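Local coordinates for protein N-(5'-phosphoribosyl)anthranilate isomerase (Thermococcus kodakarensis, PDB 5LHF) that catalyses the isomerisation of N-(5-phospho-beta-D-ribosyl)anthranilate to 1-(2-carboxyphenylamino)-1-deoxy-D-ribulose 5-phosphate, the third of five steps from chorismate to L-tryptophan, at residues V29-R34 and K42-L47; I55-T60 and A68-K73. All blocks are in the same frame, centred on the assembly; numbering follows the deposited sequence.

Contact 1: residues V29-R34 and K42-L47; sequences VVVNSR and KTAAEL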
ATOM      1  N   VAL A  29       5.499  -1.564   7.567  1.00  7.62           N
ATOM      2  CA  VAL A  29       5.301  -1.451   9.005  1.00  7.25           C
ATOM      3  C   VAL A  29       4.666  -0.094   9.298  1.00  9.66           C
ATOM      4  O   VAL A  29       5.119   0.934   8.782  1.00 11.85           O
ATOM      5  CB  VAL A  29       6.621  -1.656   9.784  1.00 12.05           C
ATOM      6  CG1 VAL A  29       7.697  -0.637   9.356  1.00 10.85           C
ATOM      7  CG2 VAL A  29       6.355  -1.525  11.267  1.00 11.12           C
ATOM      8  N   VAL A  30       3.601  -0.092  10.105  1.00 13.06           N
ATOM      9  CA  VAL A  30       2.767   1.094  10.290  1.00  9.77           C
ATOM     10  C   VAL A  30       3.205   1.836  11.550  1.00  9.63           C
ATOM     11  O   VAL A  30       3.370   1.232  12.615  1.00 11.83           O
ATOM     12  CB  VAL A  30       1.276   0.717  10.367  1.00  9.18           C
ATOM     13  CG1 VAL A  30       0.416   1.969  10.642  1.00 10.58           C
ATOM     14  CG2 VAL A  30       0.838  -0.002   9.076  1.00 10.86           C
ATOM     15  N   VAL A  31       3.399   3.149  11.425  1.00  8.50           N
ATOM     16  CA  VAL A  31       3.758   4.001  12.555  1.00 13.22           C
ATOM     17  C   VAL A  31       2.889   5.249  12.529  1.00 11.66           C
ATOM     18  O   VAL A  31       2.386   5.662  11.482  1.00 11.92           O
ATOM     19  CB  VAL A  31       5.256   4.407  12.549  1.00 13.42           C
ATOM     20  CG1 VAL A  31       6.172   3.188  12.681  1.00 13.39           C
ATOM     21  CG2 VAL A  31       5.604   5.246  11.303  1.00 12.80           C
ATOM     22  N   ASN A  32       2.740   5.864  13.704  1.00 18.02           N
ATOM     23  CA  ASN A  32       2.103   7.174  13.843  1.00 15.12           C
ATOM     24  C   ASN A  32       0.854   7.289  12.965  1.00 14.23           C
ATOM     25  O   ASN A  32       0.726   8.185  12.130  1.00 16.55           O
ATOM     26  CB  ASN A  32       3.104   8.301  13.531  1.00 15.69           C
ATOM     27  CG  ASN A  32       4.293   8.332  14.507  1.00 21.02           C
ATOM     28  OD1 ASN A  32       4.169   7.943  15.664  1.00 19.55           O
ATOM     29  ND2 ASN A  32       5.441   8.819  14.040  1.00 19.53           N
ATOM     30  N   SER A  33      -0.064   6.335  13.144  1.00 16.10           N
ATOM     31  CA  SER A  33      -1.305   6.282  12.379  1.00 14.35           C
ATOM     32  C   SER A  33      -2.402   5.672  13.239  1.00 18.68           C
ATOM     33  O   SER A  33      -2.135   4.906  14.170  1.00 23.36           O
ATOM     34  CB  SER A  33      -1.171   5.433  11.100  1.00 17.26           C
ATOM     35  OG  SER A  33      -0.094   5.858  10.282  1.00 16.38           O
ATOM     36  N   ARG A  34      -3.650   6.013  12.895  1.00 26.15           N
ATOM     37  CA  ARG A  34      -4.821   5.280  13.365  1.00 31.00           C
ATOM     38  C   ARG A  34      -4.827   3.878  12.763  1.00 24.98           C
ATOM     39  O   ARG A  34      -5.353   3.680  11.660  1.00 26.61           O
ATOM     40  CB  ARG A  34      -6.110   6.017  12.979  1.00 26.40           C
ATOM     41  CG  ARG A  34      -6.183   7.459  13.458  1.00 28.05           C
ATOM     42  CD  ARG A  34      -7.350   8.220  12.826  1.00 28.05           C
ATOM     43  NE  ARG A  34      -7.433   9.566  13.393  1.00 34.94           N
ATOM     44  CZ  ARG A  34      -8.216  10.535  12.927  1.00 39.84           C
ATOM     45  NH1 ARG A  34      -9.004  10.315  11.874  1.00 34.04           N
ATOM     46  NH2 ARG A  34      -8.210  11.725  13.518  1.00 40.52           N
ATOM     47  N   LYS A  42      10.749   2.603  17.577  1.00  9.83           N
ATOM     48  CA  LYS A  42      11.866   1.697  17.831  1.00 10.41           C
ATOM     49  C   LYS A  42      11.556   0.289  17.331  1.00 12.25           C
ATOM     50  O   LYS A  42      12.442  -0.409  16.811  1.00 17.54           O
ATOM     51  CB  LYS A  42      12.200   1.665  19.324  1.00 16.50           C
ATOM     52  CG  LYS A  42      13.403   0.820  19.622  1.00 30.60           C
ATOM     53  CD  LYS A  42      13.451   0.412  21.072  1.00 47.52           C
ATOM     54  CE  LYS A  42      14.859   0.471  21.579  1.00 55.48           C
ATOM     55  NZ  LYS A  42      15.594  -0.749  21.301  1.00 60.36           N
ATOM     56  N   THR A  43      10.314  -0.158  17.510  1.00 16.01           N
ATOM     57  CA  THR A  43       9.948  -1.486  17.033  1.00 20.67           C
ATOM     58  C   THR A  43      10.018  -1.545  15.513  1.00 18.54           C
ATOM     59  O   THR A  43      10.524  -2.520  14.945  1.00 19.83           O
ATOM     60  CB  THR A  43       8.547  -1.862  17.528  1.00 21.56           C
ATOM     61  OG1 THR A  43       8.518  -1.822  18.961  1.00 25.00           O
ATOM     62  CG2 THR A  43       8.171  -3.256  17.062  1.00 19.69           C
ATOM     63  N   ALA A  44       9.529  -0.495  14.842  1.00 15.60           N
ATOM     64  CA  ALA A  44       9.637  -0.431  13.385  1.00 17.22           C
ATOM     65  C   ALA A  44      11.096  -0.399  12.944  1.00 14.86           C
ATOM     66  O   ALA A  44      11.465  -1.013  11.937  1.00 14.30           O
ATOM     67  CB  ALA A  44       8.900   0.800  12.856  1.00 15.47           C
ATOM     68  N   ALA A  45      11.941   0.330  13.678  1.00 15.95           N
ATOM     69  CA  ALA A  45      13.356   0.382  13.324  1.00 17.38           C
ATOM     70  C   ALA A  45      13.986  -1.010  13.349  1.00 17.27           C
ATOM     71  O   ALA A  45      14.847  -1.332  12.520  1.00 16.65           O
ATOM     72  CB  ALA A  45      14.084   1.337  14.271  1.00 19.91           C
ATOM     73  N   GLU A  46      13.575  -1.850  14.297  1.00 17.33           N
ATOM     74  CA  GLU A  46      14.140  -3.196  14.358  1.00 23.39           C
ATOM     75  C   GLU A  46      13.689  -4.043  13.180  1.00 30.08           C
ATOM     76  O   GLU A  46      14.503  -4.749  12.568  1.00 31.24           O
ATOM     77  CB  GLU A  46      13.776  -3.877  15.670  1.00 33.27           C
ATOM     78  CG  GLU A  46      14.221  -5.337  15.692  1.00 44.99           C
ATOM     79  CD  GLU A  46      15.732  -5.495  15.662  1.00 67.28           C
ATOM     80  OE1 GLU A  46      16.348  -5.381  14.578  1.00 68.96           O
ATOM     81  OE2 GLU A  46      16.321  -5.753  16.733  1.00 77.26           O
ATOM     82  N   LEU A  47      12.399  -3.991  12.836  1.00 20.20           N
ATOM     83  CA  LEU A  47      11.933  -4.764  11.694  1.00 17.39           C
ATOM     84  C   LEU A  47      12.601  -4.281  10.419  1.00 19.53           C
ATOM     85  O   LEU A  47      13.004  -5.089   9.578  1.00 22.77           O
ATOM     86  CB  LEU A  47      10.409  -4.680  11.584  1.00 15.98           C
ATOM     87  CG  LEU A  47       9.686  -5.069  12.884  1.00 21.39           C
ATOM     88  CD1 LEU A  47       8.199  -4.755  12.812  1.00 21.55           C
ATOM     89  CD2 LEU A  47       9.903  -6.557  13.199  1.00 20.63           C
TER
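With chi1 at 58°, Val29 holds CG1 between its backbone N and carbonyl carbon and swings CG2 opposite the N, out toward Ala44 on the helix; in Val31 chi1 is -63°, and the methyl that reaches across is CG1, lying beside its own backbone N. Ala44 CB receives both residues: Val31 CG1 sits 3.6 Å from Ala44 CB, and Val29 CG2 is 3.8 Å from that same CB, with Val29 CG1 only slightly farther off. A helical turn later, Leu47 brings CD1 to 4.0 Å from Val29 CG2, the two side chains meeting at a slant. The CA atoms of Val29 and Ala44 are 6.2 Å apart, a close approach consistent with the small side chain at Ala44. This is the strand-to-helix half of a beta-alpha-beta unit of the TIM barrel: residues 29-34 carry the end of strand 26-30 into the following loop, and residues 42-47 belong to helix 41-50, laid over the outside of the barrel wall. Val39 and Ile48 also pack on Val29. Beyond the valines the chain turns, and Ser33 OG donates to Val31 O over 2.8 Å, coming in from above the carbonyl plane, 38° out of it. Val31 O is also bonded by Ser59 OG. On the helix, Thr43 OG1 is a ligand of a sodium ion.

Contact 2: residues I55-T60 and A68-K73; sequences IYLVST and ANAVEK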
ATOM      1  N   ILE A  55      10.825  -2.873   2.750  1.00  9.90           N
ATOM      2  CA  ILE A  55       9.816  -2.714   3.789  1.00  7.88           C
ATOM      3  C   ILE A  55       9.445  -1.236   3.882  1.00 18.78           C
ATOM      4  O   ILE A  55      10.300  -0.384   4.165  1.00 15.43           O
ATOM      5  CB  ILE A  55      10.276  -3.281   5.145  1.00  9.33           C
ATOM      6  CG1 ILE A  55       9.209  -3.036   6.226  1.00 17.81           C
ATOM      7  CG2 ILE A  55      11.667  -2.757   5.547  1.00 14.51           C
ATOM      8  CD1 ILE A  55       9.441  -3.836   7.498  1.00 16.06           C
ATOM      9  N   TYR A  56       8.183  -0.930   3.610  1.00 10.61           N
ATOM     10  CA  TYR A  56       7.721   0.452   3.646  1.00  7.75           C
ATOM     11  C   TYR A  56       7.429   0.901   5.069  1.00  9.17           C
ATOM     12  O   TYR A  56       6.783   0.183   5.833  1.00  9.60           O
ATOM     13  CB  TYR A  56       6.463   0.597   2.781  1.00  8.40           C
ATOM     14  CG  TYR A  56       6.782   0.524   1.308  1.00 11.77           C
ATOM     15  CD1 TYR A  56       6.949  -0.702   0.669  1.00  9.80           C
ATOM     16  CD2 TYR A  56       6.928   1.682   0.565  1.00 10.33           C
ATOM     17  CE1 TYR A  56       7.265  -0.763  -0.679  1.00 17.17           C
ATOM     18  CE2 TYR A  56       7.233   1.643  -0.757  1.00 12.53           C
ATOM     19  CZ  TYR A  56       7.395   0.423  -1.390  1.00 15.06           C
ATOM     20  OH  TYR A  56       7.715   0.431  -2.736  1.00 17.91           O
ATOM     21  N   LEU A  57       7.900   2.101   5.415  1.00  6.51           N
ATOM     22  CA  LEU A  57       7.423   2.802   6.605  1.00  8.10           C
ATOM     23  C   LEU A  57       6.097   3.441   6.232  1.00 10.42           C
ATOM     24  O   LEU A  57       6.070   4.393   5.445  1.00 11.79           O
ATOM     25  CB  LEU A  57       8.434   3.855   7.055  1.00 10.21           C
ATOM     26  CG  LEU A  57       8.201   4.510   8.427  1.00  9.93           C
ATOM     27  CD1 LEU A  57       8.349   3.482   9.561  1.00 14.65           C
ATOM     28  CD2 LEU A  57       9.164   5.688   8.631  1.00 14.02           C
ATOM     29  N   VAL A  58       4.996   2.906   6.762  1.00  9.64           N
ATOM     30  CA  VAL A  58       3.650   3.279   6.331  1.00  8.17           C
ATOM     31  C   VAL A  58       3.044   4.225   7.359  1.00 11.15           C
ATOM     32  O   VAL A  58       3.011   3.902   8.556  1.00  9.69           O
ATOM     33  CB  VAL A  58       2.762   2.036   6.176  1.00  8.21           C
ATOM     34  CG1 VAL A  58       1.380   2.441   5.710  1.00  7.60           C
ATOM     35  CG2 VAL A  58       3.414   0.983   5.240  1.00  6.79           C
ATOM     36  N   SER A  59       2.520   5.363   6.905  1.00  9.27           N
ATOM     37  CA  SER A  59       1.950   6.294   7.874  1.00  9.61           C
ATOM     38  C   SER A  59       1.005   7.288   7.220  1.00 12.13           C
ATOM     39  O   SER A  59       1.112   7.613   6.032  1.00 13.29           O
ATOM     40  CB  SER A  59       3.044   7.054   8.626  1.00  9.81           C
ATOM     41  OG  SER A  59       2.470   7.840   9.673  1.00  9.59           O
ATOM     42  N   THR A  60       0.107   7.812   8.048  1.00 12.04           N
ATOM     43  CA  THR A  60      -0.763   8.917   7.678  1.00 18.93           C
ATOM     44  C   THR A  60      -0.220  10.260   8.138  1.00 13.85           C
ATOM     45  O   THR A  60      -0.923  11.270   8.012  1.00 14.33           O
ATOM     46  CB  THR A  60      -2.152   8.701   8.267  1.00 14.40           C
ATOM     47  OG1 THR A  60      -2.027   8.582   9.688  1.00 15.53           O
ATOM     48  CG2 THR A  60      -2.772   7.426   7.701  1.00 12.89           C
ATOM     49  N   ALA A  68      10.319  13.360   8.558  1.00 11.01           N
ATOM     50  CA  ALA A  68      11.769  13.425   8.694  1.00  9.43           C
ATOM     51  C   ALA A  68      12.233  12.780   9.990  1.00 12.17           C
ATOM     52  O   ALA A  68      13.217  12.034  10.008  1.00 12.96           O
ATOM     53  CB  ALA A  68      12.235  14.884   8.630  1.00 12.86           C
ATOM     54  N   ASN A  69      11.550  13.077  11.096  1.00 10.12           N
ATOM     55  CA  ASN A  69      11.902  12.437  12.355  1.00 15.60           C
ATOM     56  C   ASN A  69      11.784  10.920  12.255  1.00 12.84           C
ATOM     57  O   ASN A  69      12.651  10.182  12.742  1.00 12.04           O
ATOM     58  CB  ASN A  69      11.002  12.943  13.484  1.00 13.19           C
ATOM     59  CG  ASN A  69      11.263  12.203  14.783  1.00 19.04           C
ATOM     60  OD1 ASN A  69      12.314  12.391  15.408  1.00 16.94           O
ATOM     61  ND2 ASN A  69      10.332  11.325  15.179  1.00 15.58           N
ATOM     62  N   ALA A  70      10.709  10.433  11.639  1.00 13.96           N
ATOM     63  CA  ALA A  70      10.505   8.990  11.602  1.00 11.08           C
ATOM     64  C   ALA A  70      11.527   8.313  10.698  1.00 13.19           C
ATOM     65  O   ALA A  70      11.979   7.203  10.991  1.00 12.79           O
ATOM     66  CB  ALA A  70       9.076   8.670  11.161  1.00  9.24           C
ATOM     67  N   VAL A  71      11.925   8.978   9.608  1.00  9.98           N
ATOM     68  CA  VAL A  71      12.958   8.414   8.738  1.00 13.09           C
ATOM     69  C   VAL A  71      14.310   8.392   9.452  1.00 12.08           C
ATOM     70  O   VAL A  71      15.060   7.410   9.360  1.00 14.29           O
ATOM     71  CB  VAL A  71      13.012   9.189   7.409  1.00 12.81           C
ATOM     72  CG1 VAL A  71      14.142   8.714   6.530  1.00 12.33           C
ATOM     73  CG2 VAL A  71      11.696   8.998   6.660  1.00 12.03           C
ATOM     74  N   GLU A  72      14.651   9.470  10.165  1.00 10.34           N
ATOM     75  CA  GLU A  72      15.910   9.474  10.913  1.00 11.53           C
ATOM     76  C   GLU A  72      15.945   8.368  11.953  1.00 16.80           C
ATOM     77  O   GLU A  72      16.983   7.720  12.143  1.00 15.81           O
ATOM     78  CB  GLU A  72      16.137  10.825  11.606  1.00 12.86           C
ATOM     79  CG  GLU A  72      16.266  11.972  10.659  1.00 15.81           C
ATOM     80  CD  GLU A  72      16.396  13.308  11.372  1.00 27.89           C
ATOM     81  OE1 GLU A  72      16.450  14.343  10.671  1.00 22.10           O
ATOM     82  OE2 GLU A  72      16.441  13.318  12.625  1.00 35.50           O
ATOM     83  N   LYS A  73      14.831   8.153  12.665  1.00 11.81           N
ATOM     84  CA  LYS A  73      14.847   7.193  13.769  1.00 10.27           C
ATOM     85  C   LYS A  73      14.837   5.746  13.267  1.00 16.07           C
ATOM     86  O   LYS A  73      15.426   4.864  13.907  1.00 15.85           O
ATOM     87  CB  LYS A  73      13.650   7.427  14.701  1.00 12.06           C
ATOM     88  CG  LYS A  73      13.676   8.766  15.443  1.00 20.05           C
ATOM     89  CD  LYS A  73      14.802   8.812  16.472  1.00 23.20           C
ATOM     90  CE  LYS A  73      14.561   9.896  17.524  1.00 29.65           C
ATOM     91  NZ  LYS A  73      14.315  11.239  16.902  1.00 29.52           N
TER
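Leu57 and Ala70 make the apolar contact between strand and helix. The leucine CG lies opposite the backbone N (chi1 -170°), which carries the side chain outward from the strand, and a chi2 of 66° leaves CD2 as the branch that touches. Leu57 CD2 rests 3.9 Å from Ala70 CB, and it also lies over the helix backbone, 4.0 Å from Ala70 O and 4.4 Å from Val71 N. One methyl thus lies against both the alanine CB and the peptide that follows it. Val71 adds a little buried surface, while its side chain also packs on Tyr97 of helix 87-97. The nearest CA atoms, those of Leu57 and Val71, are 8.2 Å apart, and the leucine side chain reaches across beside Ala70. In the TIM barrel this is the strand 55-59 to helix 64-74 step of a beta-alpha-beta unit that goes on to strand 78-81; Leu57 faces the layer between barrel and helices, where Ile48 and Ala76 also meet it. The polar interactions stay within each element or run to neighbours, and no hydrogen bond joins strand to helix. On the exposed side of the helix, Lys73 NZ reaches back one turn to Asn69 OD1 at 2.8 Å, tilted 21° from the amide carbonyl plane. Ala70 O accepts a hydrogen bond from Thr74 OG1. At the end of the strand Ser59 OG is hydrogen-bonded to Met61 N.

Overall arrangement
Contacts 1 and 2 are successive strand-to-helix steps of one barrel, their centres about 8 Å apart, and both are buried and apolar across the interface. They share a wall: strands 26-30 and 55-59 are parallel neighbours, probably hydrogen-bonded from Val29 N to Tyr56 O (2.8 Å) and from Val58 N to Val29 O (2.8 Å). Their outward side chains also meet, Val31 CG2 lying 3.7 Å from Leu57 CD1, and Leu41 and Ile48 of helix 41-50 reach into contact 2. Contact 1 is the more extensive, burying 146 Å² with several methyls around one alanine, against 85 Å² for contact 2, which depends on a single leucine branch.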